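Local atomic coordinates of hypothetical protein (Vibrio cholerae, PDB entry 2V1L), a protein that is of unknown function but is encoded on a pathogenicity island and shares structural homology with the human p32 protein. Residues A[77-82]-A[91-96]; A[60-65]-A[72-77]. All coordinates share one frame; numbering follows the deposited sequence.

Interaction 1 (A[77-82]-A[91-96])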
ATOM      1  N   ILE A  77       3.645   2.790   0.182  1.00 25.03           N
ATOM      2  CA  ILE A  77       2.284   2.278   0.333  1.00 23.90           C
ATOM      3  C   ILE A  77       1.589   3.149   1.361  1.00 23.35           C
ATOM      4  O   ILE A  77       2.102   3.292   2.461  1.00 22.36           O
ATOM      5  CB  ILE A  77       2.279   0.792   0.838  1.00 23.19           C
ATOM      6  CG1 ILE A  77       3.005  -0.114  -0.147  1.00 24.07           C
ATOM      7  CG2 ILE A  77       0.836   0.293   1.056  1.00 21.79           C
ATOM      8  CD1 ILE A  77       3.201  -1.551   0.366  1.00 24.19           C
ATOM      9  N   THR A  78       0.431   3.714   1.003  1.00 23.08           N
ATOM     10  CA  THR A  78      -0.363   4.529   1.906  1.00 22.01           C
ATOM     11  C   THR A  78      -1.803   4.054   2.000  1.00 22.99           C
ATOM     12  O   THR A  78      -2.463   3.818   0.977  1.00 22.78           O
ATOM     13  CB  THR A  78      -0.363   6.018   1.459  1.00 22.81           C
ATOM     14  OG1 THR A  78       0.987   6.433   1.220  1.00 21.33           O
ATOM     15  CG2 THR A  78      -0.945   6.930   2.549  1.00 22.79           C
ATOM     16  N   ASP A  79      -2.268   3.953   3.246  1.00 22.18           N
ATOM     17  CA  ASP A  79      -3.631   3.643   3.648  1.00 23.89           C
ATOM     18  C   ASP A  79      -4.189   4.943   4.245  1.00 24.87           C
ATOM     19  O   ASP A  79      -3.535   5.569   5.103  1.00 24.79           O
ATOM     20  CB  ASP A  79      -3.574   2.524   4.715  1.00 23.86           C
ATOM     21  CG  ASP A  79      -4.894   2.250   5.377  1.00 23.77           C
ATOM     22  OD1 ASP A  79      -5.534   3.172   5.896  1.00 24.91           O
ATOM     23  OD2 ASP A  79      -5.290   1.080   5.409  1.00 26.21           O
ATOM     24  N   PHE A  80      -5.358   5.367   3.773  1.00 25.29           N
ATOM     25  CA  PHE A  80      -5.948   6.640   4.210  1.00 26.41           C
ATOM     26  C   PHE A  80      -7.215   6.351   4.967  1.00 27.98           C
ATOM     27  O   PHE A  80      -7.867   5.344   4.707  1.00 27.43           O
ATOM     28  CB  PHE A  80      -6.332   7.533   3.035  1.00 25.67           C
ATOM     29  CG  PHE A  80      -5.213   7.828   2.082  1.00 26.66           C
ATOM     30  CD1 PHE A  80      -4.504   9.012   2.174  1.00 26.05           C
ATOM     31  CD2 PHE A  80      -4.903   6.929   1.044  1.00 25.92           C
ATOM     32  CE1 PHE A  80      -3.497   9.287   1.269  1.00 26.24           C
ATOM     33  CE2 PHE A  80      -3.912   7.197   0.145  1.00 24.60           C
ATOM     34  CZ  PHE A  80      -3.196   8.364   0.251  1.00 26.00           C
ATOM     35  N   ALA A  81      -7.566   7.241   5.894  1.00 29.15           N
ATOM     36  CA  ALA A  81      -8.804   7.143   6.633  1.00 31.08           C
ATOM     37  C   ALA A  81      -9.305   8.533   7.019  1.00 32.32           C
ATOM     38  O   ALA A  81      -8.539   9.485   7.071  1.00 30.63           O
ATOM     39  CB  ALA A  81      -8.627   6.269   7.882  1.00 30.69           C
ATOM     40  N   TYR A  82     -10.604   8.618   7.290  1.00 34.67           N
ATOM     41  CA  TYR A  82     -11.226   9.838   7.802  1.00 36.95           C
ATOM     42  C   TYR A  82     -10.882  10.017   9.264  1.00 38.67           C
ATOM     43  O   TYR A  82     -10.957   9.065  10.050  1.00 39.74           O
ATOM     44  CB  TYR A  82     -12.745   9.795   7.621  1.00 36.86           C
ATOM     45  CG  TYR A  82     -13.149   9.988   6.196  1.00 36.20           C
ATOM     46  CD1 TYR A  82     -13.006  11.230   5.582  1.00 37.19           C
ATOM     47  CD2 TYR A  82     -13.659   8.933   5.447  1.00 35.70           C
ATOM     48  CE1 TYR A  82     -13.360  11.428   4.258  1.00 35.76           C
ATOM     49  CE2 TYR A  82     -14.015   9.110   4.117  1.00 36.43           C
ATOM     50  CZ  TYR A  82     -13.864  10.365   3.528  1.00 37.46           C
ATOM     51  OH  TYR A  82     -14.210  10.557   2.209  1.00 38.05           O
ATOM     52  N   GLU A  91      -6.990  11.494   5.721  1.00 39.30           N
ATOM     53  CA  GLU A  91      -5.619  11.686   6.176  1.00 37.60           C
ATOM     54  C   GLU A  91      -4.876  10.384   5.951  1.00 35.36           C
ATOM     55  O   GLU A  91      -5.501   9.327   5.954  1.00 33.62           O
ATOM     56  CB  GLU A  91      -5.607  11.980   7.679  1.00 38.04           C
ATOM     57  CG  GLU A  91      -6.242  13.312   8.070  1.00 43.50           C
ATOM     58  CD  GLU A  91      -5.770  13.821   9.430  1.00 48.23           C
ATOM     59  OE1 GLU A  91      -4.688  13.400   9.905  1.00 50.72           O
ATOM     60  OE2 GLU A  91      -6.479  14.655  10.026  1.00 51.91           O
ATOM     61  N   ARG A  92      -3.553  10.460   5.768  1.00 32.77           N
ATOM     62  CA  ARG A  92      -2.705   9.269   5.758  1.00 31.20           C
ATOM     63  C   ARG A  92      -2.930   8.594   7.097  1.00 30.12           C
ATOM     64  O   ARG A  92      -2.975   9.259   8.128  1.00 30.43           O
ATOM     65  CB  ARG A  92      -1.212   9.611   5.613  1.00 30.63           C
ATOM     66  CG  ARG A  92      -0.833  10.283   4.283  1.00 30.29           C
ATOM     67  CD  ARG A  92       0.687  10.274   4.127  1.00 31.07           C
ATOM     68  NE  ARG A  92       1.132  11.125   3.031  1.00 34.00           N
ATOM     69  CZ  ARG A  92       2.404  11.428   2.783  1.00 34.64           C
ATOM     70  NH1 ARG A  92       3.376  10.969   3.562  1.00 33.18           N
ATOM     71  NH2 ARG A  92       2.704  12.208   1.755  1.00 36.56           N
ATOM     72  N   CYS A  93      -3.087   7.282   7.081  1.00 28.57           N
ATOM     73  CA  CYS A  93      -3.424   6.533   8.285  1.00 26.59           C
ATOM     74  C   CYS A  93      -2.252   5.633   8.659  1.00 25.56           C
ATOM     75  O   CYS A  93      -1.803   5.617   9.806  1.00 24.25           O
ATOM     76  CB  CYS A  93      -4.665   5.692   8.007  1.00 27.65           C
ATOM     77  SG  CYS A  93      -5.147   4.669   9.383  1.00 29.80           S
ATOM     78  N   LEU A  94      -1.781   4.882   7.660  1.00 23.53           N
ATOM     79  CA  LEU A  94      -0.550   4.123   7.705  1.00 23.32           C
ATOM     80  C   LEU A  94       0.183   4.475   6.427  1.00 22.41           C
ATOM     81  O   LEU A  94      -0.435   4.566   5.366  1.00 22.62           O
ATOM     82  CB  LEU A  94      -0.831   2.629   7.642  1.00 23.60           C
ATOM     83  CG  LEU A  94      -1.406   1.884   8.851  1.00 26.85           C
ATOM     84  CD1 LEU A  94      -2.835   1.537   8.618  1.00 27.47           C
ATOM     85  CD2 LEU A  94      -0.605   0.573   9.004  1.00 30.25           C
ATOM     86  N   ASP A  95       1.481   4.629   6.520  1.00 21.11           N
ATOM     87  CA  ASP A  95       2.295   4.963   5.343  1.00 22.05           C
ATOM     88  C   ASP A  95       3.608   4.192   5.452  1.00 21.74           C
ATOM     89  O   ASP A  95       4.237   4.191   6.512  1.00 21.57           O
ATOM     90  CB  ASP A  95       2.555   6.476   5.281  1.00 22.22           C
ATOM     91  CG  ASP A  95       3.304   6.890   4.023  1.00 26.38           C
ATOM     92  OD1 ASP A  95       2.771   6.735   2.896  1.00 29.62           O
ATOM     93  OD2 ASP A  95       4.435   7.371   4.169  1.00 29.75           O
ATOM     94  N   PHE A  96       3.996   3.497   4.388  1.00 20.70           N
ATOM     95  CA  PHE A  96       5.283   2.816   4.359  1.00 22.31           C
ATOM     96  C   PHE A  96       6.042   3.446   3.218  1.00 23.44           C
ATOM     97  O   PHE A  96       5.679   3.265   2.088  1.00 23.68           O
ATOM     98  CB  PHE A  96       5.120   1.294   4.150  1.00 21.92           C
ATOM     99  CG  PHE A  96       4.275   0.632   5.213  1.00 22.80           C
ATOM    100  CD1 PHE A  96       4.820   0.334   6.465  1.00 22.17           C
ATOM    101  CD2 PHE A  96       2.922   0.353   4.978  1.00 22.95           C
ATOM    102  CE1 PHE A  96       4.010  -0.263   7.480  1.00 21.81           C
ATOM    103  CE2 PHE A  96       2.117  -0.255   5.968  1.00 22.40           C
ATOM    104  CZ  PHE A  96       2.669  -0.538   7.223  1.00 21.91           C
TER
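D79 and the pair C93 and L94 meet through one carbonyl. D79 O accepts C93 N at 2.7 Å. It also accepts L94 N at 3.2 Å, from a donor tilted 27° off the carbonyl plane. D79 N answers to L94 O at 2.9 Å. Paired backbone bonds flank this site, between I77 and F96 on one side and A81 and E91 on the other. Two residues facing D79 make a classic beta bulge in the antiparallel hairpin of strands 72-82 and 90-93. It shifts the register by one just where the chain turns a corner at L94, entering strand 95-97.

Among the polar side chains, T78 OG1 donates to D95 OD1; the modelled length is very short and its exact value doubtful. R92 NH1 and D95 OD2 make at most a long salt bridge (3.8 Å), the oxygen well out of the guanidinium plane. D79 OD1 is hydrogen-bonded to H58 ND1.

Packing contacts occupy both sides of the sheet. T78 CG2 lies over one face of the F80 ring and 3.8 Å from R92 CG. The extended R92 chain runs beside that ring, guanidinium and ring planes 86° apart. On the side carrying I77, D79 and L94, the apolar pairs are I77 CB with F96 CD2 (4.2 Å) and A81 CB with C93 CB (4.0 Å). L94 CD1 sets a methyl against the D79 carboxylate, whose anti torsion (chi1 171°) brings OD1 within 3.4 Å of C93 CB. Helix 117-135 covers this side: L122 receives L94, W126 receives D79, and Y123 meets the F96 ring edge-to-face.

Interaction 2 (A[60-65]-A[72-77])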
ATOM      1  N   VAL A  60      -6.384   2.802  -0.545  1.00 22.19           N
ATOM      2  CA  VAL A  60      -4.974   2.526  -0.499  1.00 22.28           C
ATOM      3  C   VAL A  60      -4.366   3.038  -1.787  1.00 23.48           C
ATOM      4  O   VAL A  60      -4.945   2.870  -2.853  1.00 23.11           O
ATOM      5  CB  VAL A  60      -4.694   1.016  -0.346  1.00 22.06           C
ATOM      6  CG1 VAL A  60      -3.280   0.720  -0.579  1.00 20.58           C
ATOM      7  CG2 VAL A  60      -5.150   0.486   1.043  1.00 21.32           C
ATOM      8  N   GLU A  61      -3.190   3.657  -1.666  1.00 25.20           N
ATOM      9  CA  GLU A  61      -2.352   4.063  -2.794  1.00 26.73           C
ATOM     10  C   GLU A  61      -0.982   3.404  -2.737  1.00 27.74           C
ATOM     11  O   GLU A  61      -0.328   3.388  -1.689  1.00 28.19           O
ATOM     12  CB  GLU A  61      -2.201   5.600  -2.823  1.00 26.58           C
ATOM     13  CG  GLU A  61      -1.406   6.113  -4.013  1.00 26.96           C
ATOM     14  CD  GLU A  61      -1.367   7.632  -4.108  1.00 29.07           C
ATOM     15  OE1 GLU A  61      -2.444   8.264  -4.151  1.00 30.13           O
ATOM     16  OE2 GLU A  61      -0.238   8.190  -4.168  1.00 34.67           O
ATOM     17  N   ILE A  62      -0.546   2.857  -3.867  1.00 28.91           N
ATOM     18  CA  ILE A  62       0.765   2.258  -3.980  1.00 31.57           C
ATOM     19  C   ILE A  62       1.506   2.855  -5.180  1.00 33.00           C
ATOM     20  O   ILE A  62       0.932   2.969  -6.256  1.00 33.82           O
ATOM     21  CB  ILE A  62       0.691   0.707  -4.120  1.00 31.27           C
ATOM     22  CG1 ILE A  62      -0.026   0.092  -2.912  1.00 32.16           C
ATOM     23  CG2 ILE A  62       2.118   0.137  -4.291  1.00 30.94           C
ATOM     24  CD1 ILE A  62      -0.743  -1.253  -3.168  1.00 31.95           C
ATOM     25  N   ALA A  63       2.778   3.216  -4.989  1.00 34.73           N
ATOM     26  CA  ALA A  63       3.589   3.797  -6.062  1.00 36.43           C
ATOM     27  C   ALA A  63       4.799   2.984  -6.438  1.00 37.74           C
ATOM     28  O   ALA A  63       5.592   2.545  -5.592  1.00 37.54           O
ATOM     29  CB  ALA A  63       4.016   5.221  -5.725  1.00 36.23           C
ATOM     30  N   LEU A  64       4.959   2.831  -7.741  1.00 40.15           N
ATOM     31  CA  LEU A  64       6.030   2.026  -8.295  1.00 43.00           C
ATOM     32  C   LEU A  64       6.702   2.814  -9.404  1.00 44.83           C
ATOM     33  O   LEU A  64       6.044   3.545 -10.144  1.00 45.28           O
ATOM     34  CB  LEU A  64       5.453   0.720  -8.878  1.00 42.70           C
ATOM     35  CG  LEU A  64       4.467  -0.135  -8.074  1.00 42.22           C
ATOM     36  CD1 LEU A  64       3.744  -1.098  -8.992  1.00 42.09           C
ATOM     37  CD2 LEU A  64       5.180  -0.909  -7.001  1.00 40.79           C
ATOM     38  N   SER A  65       8.010   2.657  -9.523  1.00 47.63           N
ATOM     39  CA  SER A  65       8.736   3.192 -10.664  1.00 49.89           C
ATOM     40  C   SER A  65       9.547   2.074 -11.304  1.00 51.58           C
ATOM     41  O   SER A  65       9.975   1.138 -10.619  1.00 51.83           O
ATOM     42  CB  SER A  65       9.650   4.325 -10.227  1.00 49.59           C
ATOM     43  OG  SER A  65      10.733   3.806  -9.481  1.00 50.91           O
ATOM     44  N   TRP A  72      10.932  -3.530 -11.319  1.00 56.62           N
ATOM     45  CA  TRP A  72      10.130  -2.488 -10.656  1.00 54.70           C
ATOM     46  C   TRP A  72      10.471  -2.301  -9.181  1.00 53.09           C
ATOM     47  O   TRP A  72      10.903  -3.234  -8.508  1.00 52.98           O
ATOM     48  CB  TRP A  72       8.640  -2.776 -10.802  1.00 55.27           C
ATOM     49  CG  TRP A  72       8.110  -2.599 -12.201  1.00 56.16           C
ATOM     50  CD1 TRP A  72       8.201  -3.496 -13.228  1.00 56.95           C
ATOM     51  CD2 TRP A  72       7.398  -1.464 -12.725  1.00 56.62           C
ATOM     52  NE1 TRP A  72       7.596  -2.993 -14.357  1.00 57.37           N
ATOM     53  CE2 TRP A  72       7.097  -1.747 -14.079  1.00 56.93           C
ATOM     54  CE3 TRP A  72       6.988  -0.233 -12.185  1.00 57.36           C
ATOM     55  CZ2 TRP A  72       6.403  -0.848 -14.903  1.00 56.50           C
ATOM     56  CZ3 TRP A  72       6.292   0.668 -13.011  1.00 56.43           C
ATOM     57  CH2 TRP A  72       6.008   0.350 -14.352  1.00 56.66           C
ATOM     58  N   CYS A  73      10.279  -1.080  -8.691  1.00 50.76           N
ATOM     59  CA  CYS A  73      10.561  -0.749  -7.294  1.00 48.68           C
ATOM     60  C   CYS A  73       9.305  -0.203  -6.625  1.00 45.88           C
ATOM     61  O   CYS A  73       8.634   0.661  -7.185  1.00 45.34           O
ATOM     62  CB  CYS A  73      11.668   0.295  -7.225  1.00 49.09           C
ATOM     63  SG  CYS A  73      13.119  -0.146  -8.235  1.00 54.20           S
ATOM     64  N   ILE A  74       8.979  -0.719  -5.444  1.00 42.84           N
ATOM     65  CA  ILE A  74       7.854  -0.181  -4.671  1.00 39.92           C
ATOM     66  C   ILE A  74       8.316   1.079  -3.944  1.00 38.05           C
ATOM     67  O   ILE A  74       9.245   1.036  -3.143  1.00 36.96           O
ATOM     68  CB  ILE A  74       7.245  -1.218  -3.691  1.00 40.28           C
ATOM     69  CG1 ILE A  74       6.024  -0.644  -2.973  1.00 38.58           C
ATOM     70  CG2 ILE A  74       8.254  -1.656  -2.651  1.00 41.31           C
ATOM     71  CD1 ILE A  74       5.088  -1.702  -2.546  1.00 41.88           C
ATOM     72  N   GLU A  75       7.672   2.199  -4.270  1.00 36.39           N
ATOM     73  CA  GLU A  75       8.058   3.516  -3.740  1.00 35.36           C
ATOM     74  C   GLU A  75       7.475   3.788  -2.359  1.00 32.71           C
ATOM     75  O   GLU A  75       8.195   4.091  -1.422  1.00 32.99           O
ATOM     76  CB  GLU A  75       7.623   4.617  -4.704  1.00 35.83           C
ATOM     77  CG  GLU A  75       8.134   4.408  -6.110  1.00 40.46           C
ATOM     78  CD  GLU A  75       9.585   4.797  -6.268  1.00 44.67           C
ATOM     79  OE1 GLU A  75      10.459   4.201  -5.592  1.00 46.04           O
ATOM     80  OE2 GLU A  75       9.841   5.709  -7.087  1.00 48.23           O
ATOM     81  N   TYR A  76       6.159   3.699  -2.254  1.00 30.32           N
ATOM     82  CA  TYR A  76       5.503   3.804  -0.982  1.00 28.42           C
ATOM     83  C   TYR A  76       4.166   3.082  -1.003  1.00 26.96           C
ATOM     84  O   TYR A  76       3.610   2.825  -2.067  1.00 27.23           O
ATOM     85  CB  TYR A  76       5.292   5.285  -0.616  1.00 28.89           C
ATOM     86  CG  TYR A  76       4.441   6.059  -1.604  1.00 27.49           C
ATOM     87  CD1 TYR A  76       5.035   6.915  -2.531  1.00 28.61           C
ATOM     88  CD2 TYR A  76       3.052   5.944  -1.603  1.00 29.58           C
ATOM     89  CE1 TYR A  76       4.274   7.641  -3.442  1.00 28.05           C
ATOM     90  CE2 TYR A  76       2.264   6.676  -2.510  1.00 30.35           C
ATOM     91  CZ  TYR A  76       2.896   7.522  -3.426  1.00 29.97           C
ATOM     92  OH  TYR A  76       2.150   8.230  -4.336  1.00 29.69           O
ATOM     93  N   ILE A  77       3.645   2.790   0.182  1.00 25.03           N
ATOM     94  CA  ILE A  77       2.284   2.278   0.333  1.00 23.90           C
ATOM     95  C   ILE A  77       1.589   3.149   1.361  1.00 23.35           C
ATOM     96  O   ILE A  77       2.102   3.292   2.461  1.00 22.36           O
ATOM     97  CB  ILE A  77       2.279   0.792   0.838  1.00 23.19           C
ATOM     98  CG1 ILE A  77       3.005  -0.114  -0.147  1.00 24.07           C
ATOM     99  CG2 ILE A  77       0.836   0.293   1.056  1.00 21.79           C
ATOM    100  CD1 ILE A  77       3.201  -1.551   0.366  1.00 24.19           C
TER
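C73 N donates to S65 O at 3.0 Å, and S65 N returns a bond to C73 O, joining the ends of strands 60-66 and 72-82 where the hairpin turns. Farther along, A63 N reaches Y76 O at 3.1 Å, while A63 O takes the N-H of E75 in a bond modelled too short for its length to be trusted. E75 and Y76 both face A63, a classic beta bulge within the hairpin.

At the bulge the side chains of E75 and Y76 both reach strand 60-66. Y76 CG sits between its backbone N and carbonyl carbon (chi1 60°), which swings the ring across the sheet. A63 CB lies over one face, offset toward the rim, in a CH-pi contact 3.6 Å from the ring centroid. The phenol donates to E61 OE2, near the ring plane at its edge; this length too is doubtful. E75, bent at chi2, curls back and its OE2 takes a weak bond from S65 OG at 3.2 Å.

On the other side of the sheet, L64 CD2 packs on I74 CB at 3.9 Å. I62 CG2 meets I74 CD1 crosswise, and its CG1 lies alongside the I77 side chain. The W72 ring rests obliquely against L64 CB and S65 C. F17 of helix 15-29 covers I62, I74 and I77, L25 of that helix touches W72, W126 and F130 of helix 117-135 take V60, and strand 41-46 borders strand 60-66 through backbone bonds.

After helix 15-29 and strand 41-46, the chain enters strand 60-66, which pairs with 41-46. Interaction 2 closes the short turn leading into strand 72-82, and interaction 1 then closes the next loop, which returns as strand 90-93 and, past the corner, strand 95-97. The two contacts follow in series, neither nested nor crossed, and share I77 on the long strand. Strand 72-82 therefore has 60-66 along one edge and 90-97 along the other. Between the contacts, T78 O probably accepts a hydrogen bond from E61 N at 2.7 Å, and the F80 ring packs on E61. Both contacts reach helix 117-135, and F17 of helix 15-29 touches the shared I77.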